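PDB 1SF9: yfhH hypothetical protein from Bacillus subtilis, which is of unknown function but may act as a transcriptional regulator, as a homodimer. Local coordinates for residues Thr85-Thr96 / Ala105-Pro113. Numbering follows the deposited sequence. Where two conformers were deposited one is given.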
loop_
_atom_site.group_PDB
_atom_site.type_symbol
_atom_site.label_atom_id
_atom_site.label_comp_id
_atom_site.label_asym_id
_atom_site.label_seq_id
_atom_site.Cartn_x
_atom_site.Cartn_y
_atom_site.Cartn_z
ATOM N N THR A 85 12.802 -1.074 12.551
ATOM C CA THR A 85 11.540 -1.766 12.789
ATOM C C THR A 85 10.420 -0.738 13.000
ATOM O O THR A 85 10.590 0.262 13.707
ATOM C CB THR A 85 11.690 -2.692 14.005
ATOM O OG1 THR A 85 12.740 -3.632 13.730
ATOM C CG2 THR A 85 10.389 -3.462 14.265
ATOM N N TYR A 86 9.301 -0.975 12.322
ATOM C CA TYR A 86 8.150 -0.072 12.334
ATOM C C TYR A 86 6.907 -0.789 12.773
ATOM O O TYR A 86 6.831 -2.019 12.743
ATOM C CB TYR A 86 7.852 0.414 10.871
ATOM C CG TYR A 86 9.045 1.151 10.270
ATOM C CD1 TYR A 86 10.153 0.430 9.815
ATOM C CD2 TYR A 86 9.026 2.547 10.175
ATOM C CE1 TYR A 86 11.248 1.105 9.269
ATOM C CE2 TYR A 86 10.122 3.223 9.630
ATOM C CZ TYR A 86 11.235 2.502 9.178
ATOM O OH TYR A 86 12.302 3.158 8.654
ATOM N N ARG A 87 5.921 -0.008 13.196
ATOM C CA ARG A 87 4.645 -0.578 13.561
ATOM C C ARG A 87 3.876 -0.695 12.256
ATOM O O ARG A 87 3.996 0.171 11.393
ATOM C CB ARG A 87 3.868 0.350 14.499
ATOM C CG ARG A 87 2.359 0.077 14.469
ATOM C CD ARG A 87 1.588 0.889 15.500
ATOM N NE ARG A 87 0.183 1.032 15.120
ATOM C CZ ARG A 87 -0.282 2.024 14.367
ATOM N NH1 ARG A 87 -1.572 2.086 14.061
ATOM N NH2 ARG A 87 0.545 2.968 13.933
ATOM N N VAL A 88 3.119 -1.773 12.083
ATOM C CA VAL A 88 2.308 -1.899 10.867
ATOM C C VAL A 88 0.975 -1.253 11.227
ATOM O O VAL A 88 0.328 -1.658 12.184
ATOM C CB VAL A 88 2.115 -3.356 10.466
ATOM C CG1 VAL A 88 1.169 -3.469 9.275
ATOM C CG2 VAL A 88 3.483 -3.954 10.142
ATOM N N GLU A 89 0.607 -0.224 10.467
ATOM C CA GLU A 89 -0.609 0.540 10.708
ATOM C C GLU A 89 -1.841 -0.333 10.957
ATOM O O GLU A 89 -2.055 -1.334 10.274
ATOM C CB GLU A 89 -0.853 1.471 9.507
ATOM C CG GLU A 89 -2.098 2.344 9.597
ATOM C CD GLU A 89 -2.228 3.289 8.411
ATOM O OE1 GLU A 89 -1.515 3.099 7.396
ATOM O OE2 GLU A 89 -3.055 4.223 8.491
ATOM N N ASN A 90 -2.637 0.075 11.944
ATOM C CA ASN A 90 -3.873 -0.612 12.326
ATOM C C ASN A 90 -3.723 -2.070 12.771
ATOM O O ASN A 90 -4.687 -2.834 12.703
ATOM C CB ASN A 90 -4.901 -0.556 11.192
ATOM C CG ASN A 90 -5.458 0.832 10.963
ATOM O OD1 ASN A 90 -5.912 1.504 11.894
ATOM N ND2 ASN A 90 -5.441 1.265 9.712
ATOM N N THR A 91 -2.520 -2.462 13.187
ATOM C CA THR A 91 -2.282 -3.807 13.687
ATOM C C THR A 91 -1.385 -3.637 14.909
ATOM O O THR A 91 -0.957 -2.521 15.225
ATOM C CB THR A 91 -1.544 -4.694 12.681
ATOM O OG1 THR A 91 -0.150 -4.353 12.696
ATOM C CG2 THR A 91 -2.128 -4.513 11.269
ATOM N N GLU A 92 -1.111 -4.737 15.606
ATOM C CA GLU A 92 -0.236 -4.678 16.775
ATOM C C GLU A 92 1.098 -5.330 16.413
ATOM O O GLU A 92 1.898 -5.675 17.290
ATOM C CB GLU A 92 -0.854 -5.428 17.954
ATOM C CG GLU A 92 -2.166 -4.837 18.431
ATOM C CD GLU A 92 -3.262 -5.863 18.447
ATOM O OE1 GLU A 92 -3.154 -6.826 19.238
ATOM O OE2 GLU A 92 -4.227 -5.712 17.662
ATOM N N ASP A 93 1.326 -5.499 15.117
ATOM C CA ASP A 93 2.555 -6.125 14.623
ATOM C C ASP A 93 3.688 -5.107 14.360
ATOM O O ASP A 93 3.435 -3.917 14.129
ATOM C CB ASP A 93 2.278 -6.857 13.295
ATOM C CG ASP A 93 1.343 -8.052 13.438
ATOM O OD1 ASP A 93 0.982 -8.630 12.382
ATOM O OD2 ASP A 93 0.970 -8.426 14.573
ATOM N N GLU A 94 4.919 -5.611 14.369
ATOM C CA GLU A 94 6.145 -4.822 14.115
ATOM C C GLU A 94 6.806 -5.462 12.913
ATOM O O GLU A 94 6.826 -6.688 12.787
ATOM C CB GLU A 94 7.096 -4.870 15.321
ATOM C CG GLU A 94 6.652 -3.919 16.443
ATOM C CD GLU A 94 7.600 -3.885 17.642
ATOM O OE1 GLU A 94 8.776 -4.307 17.535
ATOM O OE2 GLU A 94 7.148 -3.419 18.712
ATOM N N PHE A 95 7.327 -4.624 12.026
ATOM C CA PHE A 95 7.925 -5.093 10.788
ATOM C C PHE A 95 9.322 -4.512 10.640
ATOM O O PHE A 95 9.510 -3.302 10.672
ATOM C CB PHE A 95 7.025 -4.619 9.642
ATOM C CG PHE A 95 7.448 -5.090 8.275
ATOM C CD1 PHE A 95 8.194 -4.272 7.446
ATOM C CD2 PHE A 95 7.027 -6.331 7.790
ATOM C CE1 PHE A 95 8.510 -4.680 6.150
ATOM C CE2 PHE A 95 7.344 -6.744 6.489
ATOM C CZ PHE A 95 8.078 -5.915 5.671
ATOM N N THR A 96 10.287 -5.391 10.466
ATOM C CA THR A 96 11.672 -4.988 10.273
ATOM C C THR A 96 11.974 -4.993 8.779
ATOM O O THR A 96 11.741 -5.983 8.089
ATOM C CB THR A 96 12.604 -5.965 11.011
ATOM O OG1 THR A 96 12.252 -5.969 12.414
ATOM C CG2 THR A 96 14.069 -5.570 10.811
ATOM N N ALA A 105 8.431 -2.140 1.039
ATOM C CA ALA A 105 9.504 -2.495 1.934
ATOM C C ALA A 105 9.417 -4.022 2.049
ATOM O O ALA A 105 8.372 -4.586 2.389
ATOM C CB ALA A 105 9.303 -1.854 3.301
ATOM N N TRP A 106 10.522 -4.684 1.732
ATOM C CA TRP A 106 10.600 -6.133 1.879
ATOM C C TRP A 106 11.234 -6.369 3.242
ATOM O O TRP A 106 12.233 -5.724 3.591
ATOM C CB TRP A 106 11.462 -6.737 0.778
ATOM C CG TRP A 106 10.739 -6.762 -0.523
ATOM C CD1 TRP A 106 10.645 -5.750 -1.427
ATOM C CD2 TRP A 106 9.940 -7.837 -1.034
ATOM N NE1 TRP A 106 9.827 -6.126 -2.484
ATOM C CE2 TRP A 106 9.386 -7.402 -2.260
ATOM C CE3 TRP A 106 9.639 -9.120 -0.570
ATOM C CZ2 TRP A 106 8.547 -8.213 -3.039
ATOM C CZ3 TRP A 106 8.800 -9.935 -1.350
ATOM C CH2 TRP A 106 8.268 -9.473 -2.565
ATOM N N GLY A 107 10.652 -7.277 4.015
ATOM C CA GLY A 107 11.190 -7.515 5.346
ATOM C C GLY A 107 10.391 -8.612 6.010
ATOM O O GLY A 107 9.906 -9.510 5.338
ATOM N N TYR A 108 10.269 -8.559 7.327
ATOM C CA TYR A 108 9.504 -9.578 8.028
ATOM C C TYR A 108 8.866 -9.032 9.303
ATOM O O TYR A 108 9.327 -8.061 9.918
ATOM C CB TYR A 108 10.401 -10.773 8.424
ATOM C CG TYR A 108 11.590 -10.368 9.254
ATOM C CD1 TYR A 108 12.767 -9.919 8.638
ATOM C CD2 TYR A 108 11.518 -10.369 10.656
ATOM C CE1 TYR A 108 13.864 -9.468 9.405
ATOM C CE2 TYR A 108 12.602 -9.925 11.428
ATOM C CZ TYR A 108 13.766 -9.482 10.798
ATOM O OH TYR A 108 14.850 -9.085 11.561
ATOM N N ARG A 109 7.775 -9.663 9.693
ATOM C CA ARG A 109 7.115 -9.286 10.935
ATOM C C ARG A 109 7.857 -9.990 12.079
ATOM O O ARG A 109 8.308 -11.119 11.921
ATOM C CB ARG A 109 5.679 -9.760 10.904
ATOM C CG ARG A 109 4.845 -9.006 9.873
ATOM C CD ARG A 109 3.425 -9.589 9.826
ATOM N NE ARG A 109 2.758 -9.062 8.627
ATOM C CZ ARG A 109 1.761 -8.190 8.623
ATOM N NH1 ARG A 109 1.277 -7.783 7.462
ATOM N NH2 ARG A 109 1.228 -7.729 9.750
ATOM N N THR A 110 7.974 -9.332 13.232
ATOM C CA THR A 110 8.674 -9.965 14.351
ATOM C C THR A 110 7.904 -11.212 14.808
ATOM O O THR A 110 8.489 -12.118 15.401
ATOM C CB THR A 110 8.864 -8.986 15.522
ATOM O OG1 THR A 110 7.600 -8.527 15.993
ATOM C CG2 THR A 110 9.650 -7.777 15.078
ATOM N N SER A 111 6.608 -11.274 14.504
ATOM C CA SER A 111 5.822 -12.450 14.868
ATOM C C SER A 111 5.933 -13.607 13.850
ATOM O O SER A 111 5.464 -14.723 14.116
ATOM C CB SER A 111 4.345 -12.074 15.062
ATOM O OG SER A 111 3.812 -11.462 13.910
ATOM N N SER A 112 6.553 -13.361 12.701
ATOM C CA SER A 112 6.764 -14.427 11.694
ATOM C C SER A 112 8.101 -14.109 11.027
ATOM O O SER A 112 8.193 -13.848 9.800
ATOM C CB SER A 112 5.631 -14.456 10.663
ATOM O OG SER A 112 5.433 -13.205 10.022
ATOM N N PRO A 113 9.177 -14.133 11.826
ATOM C CA PRO A 113 10.502 -13.815 11.290
ATOM C C PRO A 113 11.099 -14.752 10.243
ATOM O O PRO A 113 12.099 -14.416 9.624
ATOM C CB PRO A 113 11.353 -13.690 12.552
ATOM C CG PRO A 113 10.751 -14.703 13.435
ATOM C CD PRO A 113 9.274 -14.520 13.251
HETATM O O HOH W 1 4.815 -8.536 14.771
HETATM O O HOH W 2 13.812 -7.811 13.780
#
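Phe95 and Thr96 pair with Arg109 and Tyr108 in the antiparallel beta hairpin of strands 94-101 and 104-109, in a five-stranded sheet. Thr96 N donates to Tyr108 O at 2.9 Å, and Tyr108 N returns a bond to Thr96 O at 3.1 Å. The Phe95 ring lies along the facing strand because its CG is turned away from the backbone N (chi1 -176°): CZ comes 3.4 Å from Gly107 N, and Tyr108 N sits over one face. Gly107 suits this spot, since a CB there would clash with Thr96 O. The Phe95 side chain also touches Leu119 and Leu124; an alanine here would probably lose these contacts and those over the Gly107 and Tyr108 backbone, opening a gap. On the same side of the sheet, Arg109 extends past Phe95 CD2, and its NH2 meets the anti lone pair of Asp93 OD1 at 2.8 Å in a salt bridge, the carboxylate and guanidinium planes nearly perpendicular (87°). Its NE makes a salt bridge with Glu117. On the other face, Tyr108 CG is wedged between its own N and carbonyl carbon (chi1 56°), bringing the ring beside Thr96, whose CB makes a CH-pi contact 4.1 Å from the centroid. One water bridges Thr96 OG1 and Tyr108 OH, 2.8 Å from each.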